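Local coordinates for protein ricin B-like lectin (PDB 4J2S) that binds carbohydrates as a beta-trefoil lectin, holding the terminal galactose of an N-acetyllactosamine glycan, at the MAG/GAL site. Sequence-based numbering; all coordinates share one arbitrary frame.

The MAG/GAL site. Residues 22-26, 32, 34, 37, 41-42. With MAG (methyl 2-acetamido-2-deoxy-beta-D-glucopyranoside), chain B; GAL (beta-D-galactopyranose), chain C.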
ATOM      1  N   ASP A  22      -5.456  -3.315   3.241  1.00 10.64           N
ATOM      2  CA  ASP A  22      -6.127  -3.807   4.446  1.00 10.57           C
ATOM      3  C   ASP A  22      -5.201  -4.822   5.090  1.00 10.45           C
ATOM      4  O   ASP A  22      -4.640  -5.702   4.420  1.00 10.82           O
ATOM      5  CB  ASP A  22      -7.446  -4.403   4.010  1.00 11.15           C
ATOM      6  CG  ASP A  22      -8.247  -5.050   5.127  1.00 12.50           C
ATOM      7  OD1 ASP A  22      -7.718  -5.961   5.766  1.00 11.74           O
ATOM      8  OD2 ASP A  22      -9.468  -4.775   5.232  1.00 11.76           O
ATOM      9  N   LEU A  23      -4.915  -4.592   6.359  1.00 11.42           N
ATOM     10  CA  LEU A  23      -4.233  -5.557   7.184  1.00 11.74           C
ATOM     11  C   LEU A  23      -5.194  -6.625   7.632  1.00 12.85           C
ATOM     12  O   LEU A  23      -6.096  -6.393   8.448  1.00 13.06           O
ATOM     13  CB  LEU A  23      -3.574  -4.879   8.377  1.00 12.17           C
ATOM     14  CG  LEU A  23      -2.863  -5.798   9.364  1.00 14.43           C
ATOM     15  CD1 LEU A  23      -1.790  -6.545   8.665  1.00 16.62           C
ATOM     16  CD2 LEU A  23      -2.287  -4.958  10.502  1.00 15.39           C
ATOM     17  N   SER A  24      -5.043  -7.803   7.048  1.00 12.96           N
ATOM     18  CA  SER A  24      -6.014  -8.872   7.209  1.00 14.34           C
ATOM     19  C   SER A  24      -6.367  -9.148   8.652  1.00 14.26           C
ATOM     20  O   SER A  24      -5.492  -9.466   9.463  1.00 15.56           O
ATOM     21  CB  SER A  24      -5.452 -10.164   6.630  1.00 15.39           C
ATOM     22  OG  SER A  24      -6.427 -11.201   6.801  1.00 18.54           O
ATOM     23  N   GLY A  25      -7.672  -9.187   8.916  1.00 15.09           N
ATOM     24  CA  GLY A  25      -8.159  -9.572  10.228  1.00 15.96           C
ATOM     25  C   GLY A  25      -7.992 -11.058  10.466  1.00 17.01           C
ATOM     26  O   GLY A  25      -8.134 -11.504  11.592  1.00 20.82           O
ATOM     27  N   GLU A  26      -7.715 -11.832   9.429  1.00 17.82           N
ATOM     28  CA  GLU A  26      -7.576 -13.299   9.607  1.00 21.58           C
ATOM     29  C   GLU A  26      -6.279 -13.642  10.324  1.00 24.32           C
ATOM     30  O   GLU A  26      -6.224 -14.577  11.126  1.00 26.45           O
ATOM     31  CB  GLU A  26      -7.641 -14.030   8.277  1.00 28.31           C
ATOM     32  CG  GLU A  26      -7.618 -15.552   8.420  1.00 41.47           C
ATOM     33  CD  GLU A  26      -7.105 -16.271   7.184  1.00 52.69           C
ATOM     34  OE1 GLU A  26      -7.662 -16.026   6.089  1.00 65.67           O
ATOM     35  OE2 GLU A  26      -6.172 -17.102   7.313  1.00 59.97           O
ATOM     36  N   ILE A  32      -3.918  -7.245   2.083  1.00 11.74           N
ATOM     37  CA  ILE A  32      -4.926  -7.632   1.081  1.00 10.90           C
ATOM     38  C   ILE A  32      -5.671  -6.402   0.579  1.00 10.35           C
ATOM     39  O   ILE A  32      -5.701  -5.363   1.238  1.00 10.97           O
ATOM     40  CB  ILE A  32      -5.943  -8.615   1.674  1.00 11.89           C
ATOM     41  CG1 ILE A  32      -6.668  -8.034   2.901  1.00 13.09           C
ATOM     42  CG2 ILE A  32      -5.230  -9.896   2.037  1.00 10.83           C
ATOM     43  CD1 ILE A  32      -7.828  -8.865   3.439  1.00 13.87           C
ATOM     44  N   TYR A  34      -9.415  -5.038   0.195  1.00 10.81           N
ATOM     45  CA  TYR A  34     -10.704  -5.331   0.824  1.00 10.89           C
ATOM     46  C   TYR A  34     -11.599  -4.109   0.680  1.00 11.46           C
ATOM     47  O   TYR A  34     -11.120  -2.980   0.763  1.00 10.47           O
ATOM     48  CB  TYR A  34     -10.465  -5.703   2.289  1.00 11.00           C
ATOM     49  CG  TYR A  34     -11.542  -6.519   2.946  1.00 11.68           C
ATOM     50  CD1 TYR A  34     -11.542  -7.888   2.841  1.00 12.34           C
ATOM     51  CD2 TYR A  34     -12.522  -5.931   3.714  1.00 11.71           C
ATOM     52  CE1 TYR A  34     -12.470  -8.663   3.513  1.00 13.51           C
ATOM     53  CE2 TYR A  34     -13.511  -6.677   4.310  1.00 13.21           C
ATOM     54  CZ  TYR A  34     -13.472  -8.048   4.200  1.00 12.64           C
ATOM     55  OH  TYR A  34     -14.385  -8.829   4.902  1.00 16.42           O
ATOM     56  N   HIS A  37     -14.463  -0.294   5.064  1.00 14.09           N
ATOM     57  CA  HIS A  37     -15.507  -0.180   6.090  1.00 12.45           C
ATOM     58  C   HIS A  37     -15.040   0.678   7.250  1.00 13.83           C
ATOM     59  O   HIS A  37     -15.551   0.547   8.364  1.00 15.71           O
ATOM     60  CB  HIS A  37     -15.955  -1.565   6.556  1.00 12.99           C
ATOM     61  CG  HIS A  37     -14.844  -2.423   7.081  1.00 13.50           C
ATOM     62  ND1 HIS A  37     -14.375  -2.327   8.375  1.00 15.93           N
ATOM     63  CD2 HIS A  37     -14.091  -3.368   6.483  1.00 13.24           C
ATOM     64  CE1 HIS A  37     -13.395  -3.196   8.554  1.00 16.44           C
ATOM     65  NE2 HIS A  37     -13.171  -3.805   7.406  1.00 15.08           N
ATOM     66  N   ASN A  41      -7.666  -1.201  10.683  1.00 10.64           N
ATOM     67  CA  ASN A  41      -6.769  -2.048   9.913  1.00 11.39           C
ATOM     68  C   ASN A  41      -6.760  -1.717   8.416  1.00 12.07           C
ATOM     69  O   ASN A  41      -6.025  -2.345   7.642  1.00 13.15           O
ATOM     70  CB  ASN A  41      -7.159  -3.507  10.103  1.00 11.50           C
ATOM     71  CG  ASN A  41      -8.507  -3.809   9.510  1.00 11.60           C
ATOM     72  OD1 ASN A  41      -9.483  -3.138   9.818  1.00 12.38           O
ATOM     73  ND2 ASN A  41      -8.603  -4.855   8.716  1.00 10.65           N
ATOM     74  N   GLN A  42      -7.516  -0.683   8.023  1.00 10.66           N
ATOM     75  CA  GLN A  42      -7.545  -0.137   6.663  1.00 10.98           C
ATOM     76  C   GLN A  42      -7.046   1.315   6.651  1.00 11.08           C
ATOM     77  O   GLN A  42      -7.266   2.050   5.684  1.00 11.55           O
ATOM     78  CB  GLN A  42      -8.998  -0.125   6.172  1.00 10.16           C
ATOM     79  CG  GLN A  42      -9.628  -1.497   6.326  1.00 11.09           C
ATOM     80  CD  GLN A  42     -10.982  -1.603   5.709  1.00 10.94           C
ATOM     81  OE1 GLN A  42     -11.879  -0.820   6.055  1.00 13.30           O
ATOM     82  NE2 GLN A  42     -11.174  -2.557   4.821  1.00 11.29           N
TER
HETATM   83  C1  MAG B   1     -12.593 -12.466  12.460  1.00 53.66           C
HETATM   84  C2  MAG B   1     -12.386 -12.796  11.013  1.00 62.96           C
HETATM   85  C3  MAG B   1     -11.593 -11.675  10.413  1.00 48.80           C
HETATM   86  C4  MAG B   1     -12.471 -10.435  10.485  1.00 36.47           C
HETATM   87  C5  MAG B   1     -13.017 -10.181  11.886  1.00 41.32           C
HETATM   88  C6  MAG B   1     -14.188  -9.214  11.852  1.00 40.10           C
HETATM   89  C7  MAG B   1     -10.765 -14.585  11.289  1.00161.15           C
HETATM   90  C8  MAG B   1     -10.365 -15.910  10.819  1.00437.06           C
HETATM   91  N2  MAG B   1     -11.769 -14.091  10.733  1.00108.68           N
HETATM   92  O1  MAG B   1     -13.103 -13.589  13.199  1.00 43.39           O
HETATM   93  O3  MAG B   1     -11.301 -12.009   9.067  1.00 38.16           O
HETATM   94  O4  MAG B   1     -11.730  -9.284  10.118  1.00 26.12           O
HETATM   95  O5  MAG B   1     -13.508 -11.382  12.512  1.00 37.49           O
HETATM   96  O6  MAG B   1     -15.194  -9.721  10.997  1.00 42.49           O
HETATM   97  O7  MAG B   1     -10.162 -14.010  12.163  1.00165.38           O
HETATM   98  CM  MAG B   1     -13.330 -13.304  14.575  1.00 36.62           C
HETATM   99  C1  GAL C   2     -11.802  -8.904   8.768  1.00 23.89           C
HETATM  100  C2  GAL C   2     -11.497  -7.413   8.652  1.00 18.18           C
HETATM  101  C3  GAL C   2     -11.441  -6.987   7.205  1.00 13.30           C
HETATM  102  C4  GAL C   2     -10.455  -7.880   6.478  1.00 14.64           C
HETATM  103  C5  GAL C   2     -10.883  -9.327   6.638  1.00 19.32           C
HETATM  104  C6  GAL C   2      -9.964 -10.335   5.961  1.00 24.01           C
HETATM  105  O2  GAL C   2     -12.514  -6.689   9.333  1.00 18.03           O
HETATM  106  O3  GAL C   2     -11.089  -5.597   7.120  1.00 12.70           O
HETATM  107  O4  GAL C   2      -9.158  -7.731   7.025  1.00 14.76           O
HETATM  108  O5  GAL C   2     -10.916  -9.683   8.010  1.00 22.59           O
HETATM  109  O6  GAL C   2     -10.434 -11.678   6.117  1.00 27.50           O
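Strand 20-23 runs out into a loop where Ser24 (psi 130°) and Gly25 (phi -73°) point the backbone N of Gly25 at the sugar, while strand 31-34, the loop at His37 and the 3-10 helix 40-42 add further walls. This is a galactose pocket of the ricin B-type beta-trefoil, filled by GAL, the non-reducing-end galactose, joined through C1 to O4 of MAG in the Di-LacNAc ligand. Asp22, with CG anti to its backbone N (chi1 176°), bridges two hydroxyls of GAL: OD1 accepts from the axial 4-hydroxyl O4 at 2.6 Å and OD2 from the 3-hydroxyl O3, both through syn lone pairs. The anti lone pair of Asp22 OD2 takes Gln42 NE2 at 2.8 Å, which, together with the two sugar hydroxyls, should help hold the carboxylate's rotation. Gly25 N donates to GAL O4 at 2.8 Å, so the axial hydroxyl that distinguishes galactose from glucose is gripped from two sides. O3 of GAL is held more fully: His37 NE2 lies 2.8 Å away, with O3 in plane at the imidazole edge and an almost straight bond, and Asn41 ND2 donates at 3.0 Å within its amide plane. Asn41 ND2 also donates to Leu23 O, from above the carbonyl plane. Gln42 OE1 accepts from the backbone N of His37 and lies over its ring, so the one amide group braces both His37 and, through NE2, Asp22. Tyr34 lies beneath the sugar, GAL C4 standing 3.6 Å from the ring centroid in a CH-pi contact, and Ile32 CD1 touches the exocyclic C6. MAG is poorly ordered and largely outside the pocket; its O3 donates to the ring oxygen GAL O5 at 2.6 Å, and Glu26, also poorly ordered, brushes its acetamido methyl C8 with CG.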